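Local coordinates for binding domain (Hc) of Paraclostridial Mosquitocidal Protein 1 (Paraclostridium bifermentans, PDB 6HOX) that forms the receptor-binding part of a clostridial neurotoxin that targets Anopheles mosquitoes, serving nerve-cell targeting in the delivery of the toxin light chain, at residues 87-99 / 217-231. Sequence-based numbering, arbitrary orientation.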
ATOM      1  N   SER A  87       1.625  25.237 -20.810  1.00 55.62           N
ATOM      2  CA  SER A  87       0.648  24.609 -19.924  1.00 52.13           C
ATOM      3  C   SER A  87       1.360  23.799 -18.831  1.00 46.74           C
ATOM      4  O   SER A  87       2.018  22.785 -19.110  1.00 44.83           O
ATOM      5  CB  SER A  87      -0.333  23.768 -20.695  1.00 53.20           C
ATOM      6  OG  SER A  87       0.341  22.784 -21.459  1.00 62.61           O
ATOM      7  N   ASP A  88       1.226  24.276 -17.589  1.00 38.85           N
ATOM      8  CA  ASP A  88       1.572  23.509 -16.382  1.00 36.36           C
ATOM      9  C   ASP A  88       0.635  22.295 -16.288  1.00 33.82           C
ATOM     10  O   ASP A  88      -0.492  22.341 -16.760  1.00 33.33           O
ATOM     11  CB  ASP A  88       1.457  24.371 -15.122  1.00 35.47           C
ATOM     12  CG  ASP A  88       2.347  25.603 -15.118  1.00 42.81           C
ATOM     13  OD1 ASP A  88       3.346  25.625 -15.880  1.00 40.14           O
ATOM     14  OD2 ASP A  88       2.030  26.542 -14.355  1.00 45.23           O
ATOM     15  N   PHE A  89       1.088  21.201 -15.674  1.00 29.32           N
ATOM     16  CA  PHE A  89       0.166  20.083 -15.443  1.00 28.66           C
ATOM     17  C   PHE A  89       0.643  19.232 -14.260  1.00 27.59           C
ATOM     18  O   PHE A  89       1.791  19.365 -13.800  1.00 25.60           O
ATOM     19  CB  PHE A  89      -0.028  19.250 -16.712  1.00 28.22           C
ATOM     20  CG  PHE A  89       1.211  18.569 -17.230  1.00 28.34           C
ATOM     21  CD1 PHE A  89       2.070  19.226 -18.098  1.00 28.97           C
ATOM     22  CD2 PHE A  89       1.516  17.272 -16.852  1.00 29.39           C
ATOM     23  CE1 PHE A  89       3.210  18.597 -18.575  1.00 29.70           C
ATOM     24  CE2 PHE A  89       2.653  16.643 -17.332  1.00 30.48           C
ATOM     25  CZ  PHE A  89       3.502  17.310 -18.194  1.00 31.16           C
ATOM     26  N   THR A  90      -0.290  18.409 -13.765  1.00 25.86           N
ATOM     27  CA  THR A  90      -0.041  17.407 -12.759  1.00 25.72           C
ATOM     28  C   THR A  90      -0.618  16.068 -13.235  1.00 26.03           C
ATOM     29  O   THR A  90      -1.707  16.018 -13.829  1.00 24.90           O
ATOM     30  CB  THR A  90      -0.635  17.826 -11.408  1.00 25.02           C
ATOM     31  OG1 THR A  90       0.019  19.045 -11.056  1.00 25.16           O
ATOM     32  CG2 THR A  90      -0.440  16.791 -10.319  1.00 25.16           C
ATOM     33  N   ILE A  91       0.171  15.013 -13.019  1.00 24.32           N
ATOM     34  CA  ILE A  91      -0.236  13.649 -13.160  1.00 24.06           C
ATOM     35  C   ILE A  91      -0.215  13.024 -11.756  1.00 23.67           C
ATOM     36  O   ILE A  91       0.789  13.128 -11.057  1.00 23.61           O
ATOM     37  CB  ILE A  91       0.686  12.907 -14.152  1.00 24.47           C
ATOM     38  CG1 ILE A  91       0.484  13.404 -15.587  1.00 25.04           C
ATOM     39  CG2 ILE A  91       0.487  11.396 -14.059  1.00 26.14           C
ATOM     40  CD1 ILE A  91       1.458  12.827 -16.598  1.00 24.42           C
ATOM     41  N   SER A  92      -1.316  12.369 -11.372  1.00 22.00           N
ATOM     42  CA  SER A  92      -1.385  11.559 -10.138  1.00 22.40           C
ATOM     43  C   SER A  92      -2.011  10.190 -10.432  1.00 22.48           C
ATOM     44  O   SER A  92      -2.756  10.023 -11.393  1.00 24.10           O
ATOM     45  CB  SER A  92      -2.096  12.279  -9.013  1.00 21.52           C
ATOM     46  OG  SER A  92      -3.493  12.424  -9.234  1.00 22.75           O
ATOM     47  N   PHE A  93      -1.653   9.195  -9.618  1.00 21.55           N
ATOM     48  CA  PHE A  93      -2.209   7.856  -9.763  1.00 20.65           C
ATOM     49  C   PHE A  93      -1.833   6.978  -8.567  1.00 21.03           C
ATOM     50  O   PHE A  93      -0.747   7.133  -7.913  1.00 20.27           O
ATOM     51  CB  PHE A  93      -1.728   7.191 -11.061  1.00 21.14           C
ATOM     52  CG  PHE A  93      -0.232   7.083 -11.235  1.00 20.97           C
ATOM     53  CD1 PHE A  93       0.496   8.129 -11.781  1.00 22.65           C
ATOM     54  CD2 PHE A  93       0.442   5.926 -10.894  1.00 22.12           C
ATOM     55  CE1 PHE A  93       1.868   8.041 -11.940  1.00 22.25           C
ATOM     56  CE2 PHE A  93       1.808   5.822 -11.089  1.00 24.32           C
ATOM     57  CZ  PHE A  93       2.522   6.885 -11.595  1.00 23.64           C
ATOM     58  N   TRP A  94      -2.740   6.031  -8.300  1.00 21.38           N
ATOM     59  CA  TRP A  94      -2.475   4.914  -7.419  1.00 21.24           C
ATOM     60  C   TRP A  94      -1.899   3.784  -8.262  1.00 22.50           C
ATOM     61  O   TRP A  94      -2.448   3.478  -9.329  1.00 22.84           O
ATOM     62  CB  TRP A  94      -3.755   4.472  -6.717  1.00 22.09           C
ATOM     63  CG  TRP A  94      -4.145   5.346  -5.570  1.00 22.41           C
ATOM     64  CD1 TRP A  94      -5.121   6.299  -5.544  1.00 23.10           C
ATOM     65  CD2 TRP A  94      -3.559   5.334  -4.256  1.00 23.48           C
ATOM     66  NE1 TRP A  94      -5.197   6.868  -4.302  1.00 22.47           N
ATOM     67  CE2 TRP A  94      -4.259   6.290  -3.487  1.00 23.57           C
ATOM     68  CE3 TRP A  94      -2.536   4.592  -3.649  1.00 23.12           C
ATOM     69  CZ2 TRP A  94      -3.934   6.543  -2.156  1.00 23.54           C
ATOM     70  CZ3 TRP A  94      -2.236   4.828  -2.323  1.00 22.08           C
ATOM     71  CH2 TRP A  94      -2.931   5.789  -1.590  1.00 23.05           C
ATOM     72  N   ILE A  95      -0.822   3.175  -7.764  1.00 22.11           N
ATOM     73  CA  ILE A  95      -0.175   2.065  -8.414  1.00 23.18           C
ATOM     74  C   ILE A  95       0.122   0.974  -7.384  1.00 22.87           C
ATOM     75  O   ILE A  95       0.490   1.250  -6.234  1.00 22.83           O
ATOM     76  CB  ILE A  95       1.097   2.514  -9.160  1.00 23.61           C
ATOM     77  CG1 ILE A  95       1.481   1.489 -10.231  1.00 25.92           C
ATOM     78  CG2 ILE A  95       2.244   2.805  -8.206  1.00 23.13           C
ATOM     79  CD1 ILE A  95       2.664   1.911 -11.090  1.00 27.77           C
ATOM     80  N   ARG A  96      -0.059  -0.274  -7.811  1.00 22.02           N
ATOM     81  CA  ARG A  96       0.369  -1.420  -7.056  1.00 22.34           C
ATOM     82  C   ARG A  96       1.195  -2.304  -7.989  1.00 21.97           C
ATOM     83  O   ARG A  96       0.652  -2.885  -8.932  1.00 21.95           O
ATOM     84  CB  ARG A  96      -0.834  -2.165  -6.474  1.00 22.71           C
ATOM     85  CG  ARG A  96      -0.478  -3.203  -5.419  1.00 22.95           C
ATOM     86  CD  ARG A  96      -1.707  -3.908  -4.894  1.00 23.65           C
ATOM     87  NE  ARG A  96      -1.402  -4.985  -3.959  1.00 24.39           N
ATOM     88  CZ  ARG A  96      -2.308  -5.820  -3.457  1.00 23.84           C
ATOM     89  NH1 ARG A  96      -3.544  -5.815  -3.921  1.00 23.72           N
ATOM     90  NH2 ARG A  96      -1.976  -6.678  -2.508  1.00 23.57           N
ATOM     91  N   VAL A  97       2.501  -2.332  -7.733  1.00 20.90           N
ATOM     92  CA  VAL A  97       3.475  -3.089  -8.470  1.00 22.15           C
ATOM     93  C   VAL A  97       3.895  -4.303  -7.660  1.00 22.93           C
ATOM     94  O   VAL A  97       4.252  -4.151  -6.492  1.00 24.62           O
ATOM     95  CB  VAL A  97       4.704  -2.224  -8.776  1.00 22.13           C
ATOM     96  CG1 VAL A  97       5.763  -2.998  -9.547  1.00 21.33           C
ATOM     97  CG2 VAL A  97       4.312  -0.933  -9.489  1.00 22.74           C
ATOM     98  N   PRO A  98       3.934  -5.524  -8.254  1.00 26.59           N
ATOM     99  CA  PRO A  98       4.285  -6.732  -7.504  1.00 25.60           C
ATOM    100  C   PRO A  98       5.646  -6.601  -6.807  1.00 26.09           C
ATOM    101  O   PRO A  98       6.534  -5.912  -7.297  1.00 26.27           O
ATOM    102  CB  PRO A  98       4.300  -7.833  -8.575  1.00 25.35           C
ATOM    103  CG  PRO A  98       3.300  -7.321  -9.587  1.00 25.30           C
ATOM    104  CD  PRO A  98       3.598  -5.834  -9.654  1.00 26.27           C
ATOM    105  N   ARG A  99       5.776  -7.270  -5.666  1.00 24.92           N
ATOM    106  CA  ARG A  99       7.000  -7.284  -4.909  1.00 28.27           C
ATOM    107  C   ARG A  99       8.114  -7.905  -5.746  1.00 28.05           C
ATOM    108  O   ARG A  99       7.967  -8.978  -6.327  1.00 31.37           O
ATOM    109  CB  ARG A  99       6.896  -8.087  -3.613  1.00 27.84           C
ATOM    110  CG  ARG A  99       8.019  -7.752  -2.643  1.00 28.38           C
ATOM    111  CD  ARG A  99       8.479  -8.967  -1.883  1.00 30.69           C
ATOM    112  NE  ARG A  99       9.114  -9.922  -2.770  1.00 30.75           N
ATOM    113  CZ  ARG A  99       8.724 -11.176  -2.910  1.00 29.99           C
ATOM    114  NH1 ARG A  99       7.771 -11.657  -2.135  1.00 28.83           N
ATOM    115  NH2 ARG A  99       9.289 -11.943  -3.824  1.00 30.65           N
ATOM    116  N   GLN A 217       4.838 -10.158 -15.167  1.00 29.47           N
ATOM    117  CA  GLN A 217       4.580  -8.842 -14.588  1.00 26.57           C
ATOM    118  C   GLN A 217       3.152  -8.399 -14.908  1.00 25.14           C
ATOM    119  O   GLN A 217       2.610  -8.647 -16.007  1.00 27.40           O
ATOM    120  CB  GLN A 217       5.584  -7.807 -15.096  1.00 26.73           C
ATOM    121  CG  GLN A 217       5.520  -6.460 -14.388  1.00 25.43           C
ATOM    122  CD  GLN A 217       5.779  -6.523 -12.902  1.00 25.17           C
ATOM    123  OE1 GLN A 217       5.100  -7.236 -12.159  1.00 26.47           O
ATOM    124  NE2 GLN A 217       6.709  -5.706 -12.439  1.00 21.48           N
ATOM    125  N   PHE A 218       2.538  -7.754 -13.916  1.00 24.43           N
ATOM    126  CA  PHE A 218       1.225  -7.161 -14.036  1.00 24.09           C
ATOM    127  C   PHE A 218       1.165  -5.974 -13.078  1.00 23.62           C
ATOM    128  O   PHE A 218       1.820  -5.963 -12.034  1.00 23.38           O
ATOM    129  CB  PHE A 218       0.126  -8.191 -13.751  1.00 25.66           C
ATOM    130  CG  PHE A 218       0.033  -8.660 -12.311  1.00 26.41           C
ATOM    131  CD1 PHE A 218       0.877  -9.643 -11.822  1.00 27.07           C
ATOM    132  CD2 PHE A 218      -0.899  -8.110 -11.441  1.00 27.59           C
ATOM    133  CE1 PHE A 218       0.786 -10.068 -10.500  1.00 28.38           C
ATOM    134  CE2 PHE A 218      -1.009  -8.549 -10.128  1.00 26.50           C
ATOM    135  CZ  PHE A 218      -0.152  -9.519  -9.655  1.00 27.45           C
ATOM    136  N   ILE A 219       0.372  -4.970 -13.432  1.00 23.08           N
ATOM    137  CA  ILE A 219       0.287  -3.772 -12.622  1.00 26.26           C
ATOM    138  C   ILE A 219      -1.184  -3.480 -12.362  1.00 25.56           C
ATOM    139  O   ILE A 219      -2.013  -3.689 -13.229  1.00 28.40           O
ATOM    140  CB  ILE A 219       0.974  -2.592 -13.335  1.00 29.41           C
ATOM    141  CG1 ILE A 219       2.436  -2.897 -13.668  1.00 28.59           C
ATOM    142  CG2 ILE A 219       0.824  -1.314 -12.534  1.00 31.05           C
ATOM    143  CD1 ILE A 219       3.336  -2.981 -12.474  1.00 31.73           C
ATOM    144  N   ARG A 220      -1.485  -2.977 -11.168  1.00 24.68           N
ATOM    145  CA  ARG A 220      -2.804  -2.459 -10.870  1.00 24.44           C
ATOM    146  C   ARG A 220      -2.687  -0.940 -10.745  1.00 25.07           C
ATOM    147  O   ARG A 220      -1.754  -0.420 -10.107  1.00 23.84           O
ATOM    148  CB  ARG A 220      -3.381  -3.191  -9.654  1.00 24.99           C
ATOM    149  CG  ARG A 220      -3.744  -4.632  -9.979  1.00 25.29           C
ATOM    150  CD  ARG A 220      -3.875  -5.543  -8.780  1.00 26.08           C
ATOM    151  NE  ARG A 220      -2.596  -5.891  -8.206  1.00 28.27           N
ATOM    152  CZ  ARG A 220      -2.429  -6.766  -7.218  1.00 28.11           C
ATOM    153  NH1 ARG A 220      -3.481  -7.407  -6.724  1.00 30.65           N
ATOM    154  NH2 ARG A 220      -1.215  -7.008  -6.747  1.00 25.70           N
ATOM    155  N   LEU A 221      -3.637  -0.245 -11.375  1.00 24.29           N
ATOM    156  CA  LEU A 221      -3.565   1.203 -11.606  1.00 26.30           C
ATOM    157  C   LEU A 221      -4.955   1.811 -11.387  1.00 24.09           C
ATOM    158  O   LEU A 221      -5.944   1.305 -11.924  1.00 26.22           O
ATOM    159  CB  LEU A 221      -3.053   1.405 -13.037  1.00 28.12           C
ATOM    160  CG  LEU A 221      -2.620   2.813 -13.442  1.00 32.89           C
ATOM    161  CD1 LEU A 221      -1.335   3.234 -12.726  1.00 30.40           C
ATOM    162  CD2 LEU A 221      -2.443   2.886 -14.955  1.00 31.11           C
ATOM    163  N   ASP A 222      -5.035   2.879 -10.586  1.00 22.64           N
ATOM    164  CA  ASP A 222      -6.307   3.484 -10.252  1.00 23.45           C
ATOM    165  C   ASP A 222      -6.168   5.007 -10.109  1.00 23.36           C
ATOM    166  O   ASP A 222      -5.159   5.525  -9.657  1.00 23.61           O
ATOM    167  CB  ASP A 222      -6.918   2.831  -9.005  1.00 25.24           C
ATOM    168  CG  ASP A 222      -8.407   3.131  -8.847  1.00 28.60           C
ATOM    169  OD1 ASP A 222      -9.074   3.326  -9.896  1.00 28.45           O
ATOM    170  OD2 ASP A 222      -8.887   3.197  -7.690  1.00 26.70           O
ATOM    171  N   GLN A 223      -7.235   5.719 -10.478  1.00 24.69           N
ATOM    172  CA  GLN A 223      -7.319   7.173 -10.355  1.00 25.64           C
ATOM    173  C   GLN A 223      -6.096   7.814 -11.038  1.00 25.38           C
ATOM    174  O   GLN A 223      -5.397   8.645 -10.431  1.00 24.93           O
ATOM    175  CB  GLN A 223      -7.430   7.603  -8.890  1.00 26.24           C
ATOM    176  CG  GLN A 223      -8.583   6.947  -8.124  1.00 30.96           C
ATOM    177  CD  GLN A 223      -9.928   7.335  -8.692  1.00 32.80           C
ATOM    178  OE1 GLN A 223     -10.705   6.500  -9.148  1.00 44.12           O
ATOM    179  NE2 GLN A 223     -10.192   8.623  -8.722  1.00 32.26           N
ATOM    180  N   PHE A 224      -5.842   7.434 -12.297  1.00 22.49           N
ATOM    181  CA  PHE A 224      -4.836   8.114 -13.071  1.00 23.56           C
ATOM    182  C   PHE A 224      -5.450   9.420 -13.573  1.00 25.00           C
ATOM    183  O   PHE A 224      -6.328   9.430 -14.455  1.00 25.16           O
ATOM    184  CB  PHE A 224      -4.281   7.250 -14.197  1.00 24.66           C
ATOM    185  CG  PHE A 224      -3.128   7.877 -14.940  1.00 24.32           C
ATOM    186  CD1 PHE A 224      -3.338   8.884 -15.871  1.00 24.75           C
ATOM    187  CD2 PHE A 224      -1.828   7.444 -14.712  1.00 25.28           C
ATOM    188  CE1 PHE A 224      -2.273   9.433 -16.574  1.00 25.28           C
ATOM    189  CE2 PHE A 224      -0.763   7.996 -15.408  1.00 24.77           C
ATOM    190  CZ  PHE A 224      -0.987   8.994 -16.331  1.00 25.69           C
ATOM    191  N   ASN A 225      -5.017  10.508 -12.940  1.00 23.44           N
ATOM    192  CA  ASN A 225      -5.608  11.793 -13.078  1.00 25.51           C
ATOM    193  C   ASN A 225      -4.612  12.730 -13.755  1.00 23.84           C
ATOM    194  O   ASN A 225      -3.418  12.656 -13.474  1.00 24.85           O
ATOM    195  CB  ASN A 225      -6.026  12.375 -11.728  1.00 25.20           C
ATOM    196  CG  ASN A 225      -7.113  11.574 -11.053  1.00 26.39           C
ATOM    197  OD1 ASN A 225      -7.651  10.634 -11.638  1.00 26.59           O
ATOM    198  ND2 ASN A 225      -7.406  11.929  -9.810  1.00 27.51           N
ATOM    199  N   ILE A 226      -5.130  13.578 -14.650  1.00 25.80           N
ATOM    200  CA  ILE A 226      -4.392  14.729 -15.207  1.00 24.54           C
ATOM    201  C   ILE A 226      -5.116  16.011 -14.792  1.00 26.33           C
ATOM    202  O   ILE A 226      -6.338  16.122 -14.917  1.00 26.54           O
ATOM    203  CB  ILE A 226      -4.250  14.642 -16.739  1.00 25.33           C
ATOM    204  CG1 ILE A 226      -3.591  13.328 -17.171  1.00 25.44           C
ATOM    205  CG2 ILE A 226      -3.493  15.869 -17.241  1.00 25.69           C
ATOM    206  CD1 ILE A 226      -3.700  13.027 -18.642  1.00 27.10           C
ATOM    207  N   TYR A 227      -4.337  16.962 -14.282  1.00 27.66           N
ATOM    208  CA  TYR A 227      -4.804  18.261 -13.871  1.00 28.70           C
ATOM    209  C   TYR A 227      -4.085  19.297 -14.730  1.00 29.66           C
ATOM    210  O   TYR A 227      -2.899  19.108 -15.051  1.00 25.26           O
ATOM    211  CB  TYR A 227      -4.497  18.564 -12.401  1.00 28.49           C
ATOM    212  CG  TYR A 227      -5.041  17.575 -11.405  1.00 29.18           C
ATOM    213  CD1 TYR A 227      -4.397  16.366 -11.167  1.00 31.53           C
ATOM    214  CD2 TYR A 227      -6.183  17.851 -10.675  1.00 28.83           C
ATOM    215  CE1 TYR A 227      -4.896  15.446 -10.252  1.00 31.06           C
ATOM    216  CE2 TYR A 227      -6.687  16.951  -9.748  1.00 29.98           C
ATOM    217  CZ  TYR A 227      -6.050  15.740  -9.548  1.00 29.27           C
ATOM    218  OH  TYR A 227      -6.552  14.854  -8.654  1.00 31.98           O
ATOM    219  N   GLN A 228      -4.795  20.393 -15.037  1.00 31.65           N
ATOM    220  CA  GLN A 228      -4.311  21.430 -15.953  1.00 37.17           C
ATOM    221  C   GLN A 228      -3.606  22.543 -15.167  1.00 36.92           C
ATOM    222  O   GLN A 228      -3.561  23.678 -15.611  1.00 39.03           O
ATOM    223  CB  GLN A 228      -5.477  21.987 -16.779  1.00 41.27           C
ATOM    224  CG  GLN A 228      -6.447  22.834 -15.960  1.00 47.30           C
ATOM    225  CD  GLN A 228      -7.709  23.175 -16.717  1.00 53.15           C
ATOM    226  OE1 GLN A 228      -7.777  23.063 -17.942  1.00 56.32           O
ATOM    227  NE2 GLN A 228      -8.719  23.617 -15.981  1.00 52.39           N
ATOM    228  N   ARG A 229      -3.036  22.196 -14.012  1.00 36.62           N
ATOM    229  CA  ARG A 229      -2.215  23.081 -13.208  1.00 39.77           C
ATOM    230  C   ARG A 229      -1.141  22.226 -12.524  1.00 35.60           C
ATOM    231  O   ARG A 229      -1.329  21.019 -12.366  1.00 31.99           O
ATOM    232  CB  ARG A 229      -3.107  23.787 -12.175  1.00 47.05           C
ATOM    233  CG  ARG A 229      -2.422  24.900 -11.400  1.00 52.43           C
ATOM    234  CD  ARG A 229      -3.415  25.747 -10.626  1.00 57.18           C
ATOM    235  NE  ARG A 229      -4.161  24.972  -9.642  1.00 58.00           N
ATOM    236  CZ  ARG A 229      -3.723  24.670  -8.426  1.00 53.97           C
ATOM    237  NH1 ARG A 229      -2.457  24.869  -8.105  1.00 54.85           N
ATOM    238  NH2 ARG A 229      -4.557  24.172  -7.532  1.00 60.58           N
ATOM    239  N   ALA A 230      -0.033  22.860 -12.133  1.00 30.97           N
ATOM    240  CA  ALA A 230       1.010  22.238 -11.324  1.00 31.13           C
ATOM    241  C   ALA A 230       0.659  22.434  -9.850  1.00 31.03           C
ATOM    242  O   ALA A 230       0.709  23.552  -9.383  1.00 30.91           O
ATOM    243  CB  ALA A 230       2.351  22.856 -11.624  1.00 31.02           C
ATOM    244  N   LEU A 231       0.306  21.361  -9.134  1.00 28.99           N
ATOM    245  CA  LEU A 231      -0.080  21.509  -7.744  1.00 28.77           C
ATOM    246  C   LEU A 231       1.171  21.848  -6.930  1.00 28.88           C
ATOM    247  O   LEU A 231       2.275  21.373  -7.237  1.00 30.71           O
ATOM    248  CB  LEU A 231      -0.732  20.230  -7.211  1.00 30.40           C
ATOM    249  CG  LEU A 231      -1.925  19.666  -7.979  1.00 30.47           C
ATOM    250  CD1 LEU A 231      -2.442  18.411  -7.295  1.00 32.68           C
ATOM    251  CD2 LEU A 231      -3.043  20.684  -8.105  1.00 32.44           C
TER
HETATM  252  O   HOH W   1      -4.757  10.152  -8.111  1.00 20.63           O
HETATM  253  O   HOH W   2      -0.076  -5.567  -9.192  1.00 25.03           O
HETATM  254  O   HOH W   3       7.961  -6.117  -9.622  1.00 26.58           O
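T90, S92, W94 and R96 form antiparallel hydrogen-bonded pairs with Y227, N225, D222 and R220, and the strand axes run at 177° to each other, 4.6 Å apart at closest approach. All four pairs carry both backbone bonds, but between S92 and W94 the register slips by one residue. Q223 and F224 together take the place opposite F93; toward strand 25-32 the same two residues both face L29, a G1 beta bulge, with Q223 in the left-handed conformation. Water 1 joins Q223 O to S92 OG.

On the face of F93 and L221, the ring of F93 runs alongside that of F224, the planes nearly parallel but slid so far that overlap is slight; F224 CZ continues to I91 CG2 at 3.6 Å, and the methyl CD1 of L221 meets F93 CD2 at 3.7 Å, the two side chains crossing at a slant. On the opposite face, the guanidinium groups of R96 and R220 stack nearly flat, planes 8° apart and centres 3.9 Å apart. R96 reaches there fully extended, whereas R220 bends at chi3 (-74°). The proximity of like charges is probably eased by D441, which forms a salt bridge with R220 NH2, while R96 NE donates to N164 O; water 2 accepts from R220 NE and donates to R96 O.

T90 OG1 fastens the turn after Y227: it donates to R229 O at 2.7 Å, in the carbonyl plane, and accepts from L231 N at 3.0 Å. At the far end P98 CG sits over the face of the F218 ring, 4.0 Å from its centroid.

Within the concanavalin-like N-terminal receptor-binding domain, strand 89-96 is flanked by strand 167-174, and strand 218-227 by strands 25-32 and 61-66; helix 233-241 covers S92, W94 and Y227 through L239 and F240.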